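PDB 1NR9: protein YCGM from Escherichia coli, which belongs to the fumarylacetoacetate hydrolase family and binds a magnesium ion in this structure. Local coordinates for residues V73-L78 against H169-L174. Residues are numbered along the deposited sequence; the frame is centred on the assembly and turned at random.
Sequences VELAVL and HKIVPL
Ile-171, in the first turn of helix 171-178, faces Leu-75 and Val-77 of strand 69-79, and the backbones come closest where the CA atoms of Val-77 and Ile-171 lie 8.4 Å apart. No hydrogen bond joins the two segments; the space between the main chains is bridged by aliphatic side chains. Both branches of Ile-171 are used. With CG1 anti to the carbonyl carbon (chi1 -59°) and the chain extended to CD1 (chi2 179°), the long branch reaches Leu-75, whose CD2 lies 3.3 Å from CD1 of Ile-171, the two side chains crossing at about a right angle. The shorter branch serves the other partner: CG2 of Ile-171 packs 3.8 Å from CG2 of Val-77. Ile-171 thus straddles two strand residues on one face of the mixed sheet, while Ala-76 between them turns to Val-189, Leu-191, Leu-132 and Phe-135. The side chain of Leu-75 lies about 12 Å from the magnesium ion. Lys-170 is the N-cap, its O accepting from Leu-174 N at 3.1 Å, and Ile-171 N is hydrogen-bonded to OE1 of Gln-146. Since all three touching residues are buried and apolar, residues 73-78 meet the start of helix 171-178 through aliphatic packing, with no polar pairing across it.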
ATOM      1  N   VAL A  73     -11.749   1.111  15.848  1.00 24.93           N
ATOM      2  CA  VAL A  73     -12.394  -0.180  15.634  1.00 20.98           C
ATOM      3  C   VAL A  73     -13.158  -0.009  14.328  1.00 19.60           C
ATOM      4  O   VAL A  73     -13.722   1.058  14.075  1.00 18.15           O
ATOM      5  CB  VAL A  73     -13.381  -0.554  16.777  1.00 19.50           C
ATOM      6  CG1 VAL A  73     -14.534   0.421  16.822  1.00 14.80           C
ATOM      7  CG2 VAL A  73     -13.879  -1.989  16.578  1.00 16.22           C
ATOM      8  N   GLU A  74     -13.149  -1.041  13.490  1.00 17.38           N
ATOM      9  CA  GLU A  74     -13.829  -0.967  12.208  1.00 17.83           C
ATOM     10  C   GLU A  74     -14.308  -2.346  11.748  1.00 20.67           C
ATOM     11  O   GLU A  74     -13.762  -3.383  12.153  1.00 20.11           O
ATOM     12  CB  GLU A  74     -12.885  -0.371  11.134  1.00 18.21           C
ATOM     13  CG  GLU A  74     -12.203   0.983  11.497  1.00 16.86           C
ATOM     14  CD  GLU A  74     -11.569   1.699  10.292  1.00 15.53           C
ATOM     15  OE1 GLU A  74     -11.778   1.241   9.145  1.00 16.64           O
ATOM     16  OE2 GLU A  74     -10.870   2.729  10.483  1.00 14.60           O
ATOM     17  N   LEU A  75     -15.344  -2.347  10.914  1.00 20.81           N
ATOM     18  CA  LEU A  75     -15.881  -3.576  10.348  1.00 19.36           C
ATOM     19  C   LEU A  75     -14.992  -3.976   9.156  1.00 20.10           C
ATOM     20  O   LEU A  75     -14.759  -3.177   8.239  1.00 17.17           O
ATOM     21  CB  LEU A  75     -17.314  -3.366   9.852  1.00 17.69           C
ATOM     22  CG  LEU A  75     -17.871  -4.633   9.193  1.00 17.65           C
ATOM     23  CD1 LEU A  75     -17.993  -5.740  10.243  1.00 18.18           C
ATOM     24  CD2 LEU A  75     -19.215  -4.350   8.559  1.00 18.01           C
ATOM     25  N   ALA A  76     -14.515  -5.216   9.176  1.00 20.25           N
ATOM     26  CA  ALA A  76     -13.639  -5.733   8.133  1.00 18.92           C
ATOM     27  C   ALA A  76     -14.364  -6.688   7.217  1.00 20.32           C
ATOM     28  O   ALA A  76     -14.958  -7.673   7.670  1.00 20.77           O
ATOM     29  CB  ALA A  76     -12.446  -6.436   8.756  1.00 18.60           C
ATOM     30  N   VAL A  77     -14.301  -6.401   5.922  1.00 20.42           N
ATOM     31  CA  VAL A  77     -14.945  -7.238   4.920  1.00 17.22           C
ATOM     32  C   VAL A  77     -13.835  -7.962   4.167  1.00 18.97           C
ATOM     33  O   VAL A  77     -12.879  -7.334   3.694  1.00 15.96           O
ATOM     34  CB  VAL A  77     -15.776  -6.379   3.928  1.00 16.22           C
ATOM     35  CG1 VAL A  77     -16.554  -7.277   2.969  1.00 16.73           C
ATOM     36  CG2 VAL A  77     -16.724  -5.469   4.691  1.00 14.82           C
ATOM     37  N   LEU A  78     -13.959  -9.286   4.085  1.00 19.65           N
ATOM     38  CA  LEU A  78     -12.983 -10.132   3.401  1.00 19.87           C
ATOM     39  C   LEU A  78     -13.450 -10.461   1.982  1.00 22.06           C
ATOM     40  O   LEU A  78     -14.447 -11.159   1.815  1.00 22.37           O
ATOM     41  CB  LEU A  78     -12.801 -11.433   4.179  1.00 17.24           C
ATOM     42  CG  LEU A  78     -11.960 -12.493   3.454  1.00 20.28           C
ATOM     43  CD1 LEU A  78     -10.528 -11.976   3.315  1.00 18.81           C
ATOM     44  CD2 LEU A  78     -11.986 -13.811   4.220  1.00 13.58           C
ATOM     45  N   HIS A 169     -21.058   6.000   3.439  1.00 32.38           N
ATOM     46  CA  HIS A 169     -21.067   5.173   2.230  1.00 29.95           C
ATOM     47  C   HIS A 169     -21.222   3.742   2.739  1.00 29.86           C
ATOM     48  O   HIS A 169     -20.374   3.242   3.473  1.00 29.56           O
ATOM     49  CB  HIS A 169     -19.750   5.320   1.481  1.00 27.26           C
ATOM     50  CG  HIS A 169     -19.389   6.740   1.188  1.00 26.34           C
ATOM     51  ND1 HIS A 169     -19.832   7.403   0.064  1.00 26.55           N
ATOM     52  CD2 HIS A 169     -18.675   7.641   1.903  1.00 23.61           C
ATOM     53  CE1 HIS A 169     -19.407   8.655   0.101  1.00 24.77           C
ATOM     54  NE2 HIS A 169     -18.703   8.825   1.206  1.00 22.53           N
ATOM     55  N   LYS A 170     -22.318   3.093   2.371  1.00 30.22           N
ATOM     56  CA  LYS A 170     -22.573   1.732   2.823  1.00 30.59           C
ATOM     57  C   LYS A 170     -21.469   0.764   2.374  1.00 30.11           C
ATOM     58  O   LYS A 170     -20.578   1.132   1.611  1.00 28.79           O
ATOM     59  CB  LYS A 170     -23.948   1.287   2.312  1.00 33.39           C
ATOM     60  CG  LYS A 170     -25.042   2.317   2.604  1.00 35.55           C
ATOM     61  CD  LYS A 170     -25.154   2.589   4.103  1.00 42.31           C
ATOM     62  CE  LYS A 170     -26.030   3.802   4.429  1.00 43.35           C
ATOM     63  NZ  LYS A 170     -25.429   5.086   3.953  1.00 44.63           N
ATOM     64  N   ILE A 171     -21.540  -0.476   2.840  1.00 30.74           N
ATOM     65  CA  ILE A 171     -20.528  -1.461   2.505  1.00 29.06           C
ATOM     66  C   ILE A 171     -20.403  -1.839   1.039  1.00 31.70           C
ATOM     67  O   ILE A 171     -19.326  -1.684   0.476  1.00 33.92           O
ATOM     68  CB  ILE A 171     -20.705  -2.746   3.327  1.00 29.38           C
ATOM     69  CG1 ILE A 171     -20.625  -2.416   4.821  1.00 28.41           C
ATOM     70  CG2 ILE A 171     -19.628  -3.768   2.941  1.00 26.64           C
ATOM     71  CD1 ILE A 171     -20.805  -3.627   5.726  1.00 30.62           C
ATOM     72  N   VAL A 172     -21.458  -2.337   0.398  1.00 32.31           N
ATOM     73  CA  VAL A 172     -21.288  -2.701  -1.010  1.00 33.67           C
ATOM     74  C   VAL A 172     -21.009  -1.490  -1.919  1.00 33.89           C
ATOM     75  O   VAL A 172     -20.266  -1.606  -2.893  1.00 34.58           O
ATOM     76  CB  VAL A 172     -22.492  -3.511  -1.584  1.00 33.64           C
ATOM     77  CG1 VAL A 172     -22.944  -4.568  -0.594  1.00 32.64           C
ATOM     78  CG2 VAL A 172     -23.612  -2.591  -1.971  1.00 37.44           C
ATOM     79  N   PRO A 173     -21.592  -0.314  -1.622  1.00 33.46           N
ATOM     80  CA  PRO A 173     -21.304   0.824  -2.505  1.00 32.89           C
ATOM     81  C   PRO A 173     -19.833   1.223  -2.412  1.00 33.27           C
ATOM     82  O   PRO A 173     -19.163   1.428  -3.428  1.00 31.81           O
ATOM     83  CB  PRO A 173     -22.222   1.932  -1.972  1.00 30.94           C
ATOM     84  CG  PRO A 173     -23.351   1.181  -1.353  1.00 33.81           C
ATOM     85  CD  PRO A 173     -22.645   0.035  -0.653  1.00 34.27           C
ATOM     86  N   LEU A 174     -19.344   1.341  -1.178  1.00 33.30           N
ATOM     87  CA  LEU A 174     -17.958   1.725  -0.931  1.00 30.11           C
ATOM     88  C   LEU A 174     -17.009   0.774  -1.654  1.00 29.18           C
ATOM     89  O   LEU A 174     -16.139   1.218  -2.404  1.00 29.11           O
ATOM     90  CB  LEU A 174     -17.672   1.727   0.576  1.00 28.72           C
ATOM     91  CG  LEU A 174     -16.311   2.227   1.080  1.00 27.49           C
ATOM     92  CD1 LEU A 174     -16.040   3.646   0.580  1.00 25.26           C
ATOM     93  CD2 LEU A 174     -16.303   2.184   2.601  1.00 23.31           C
TER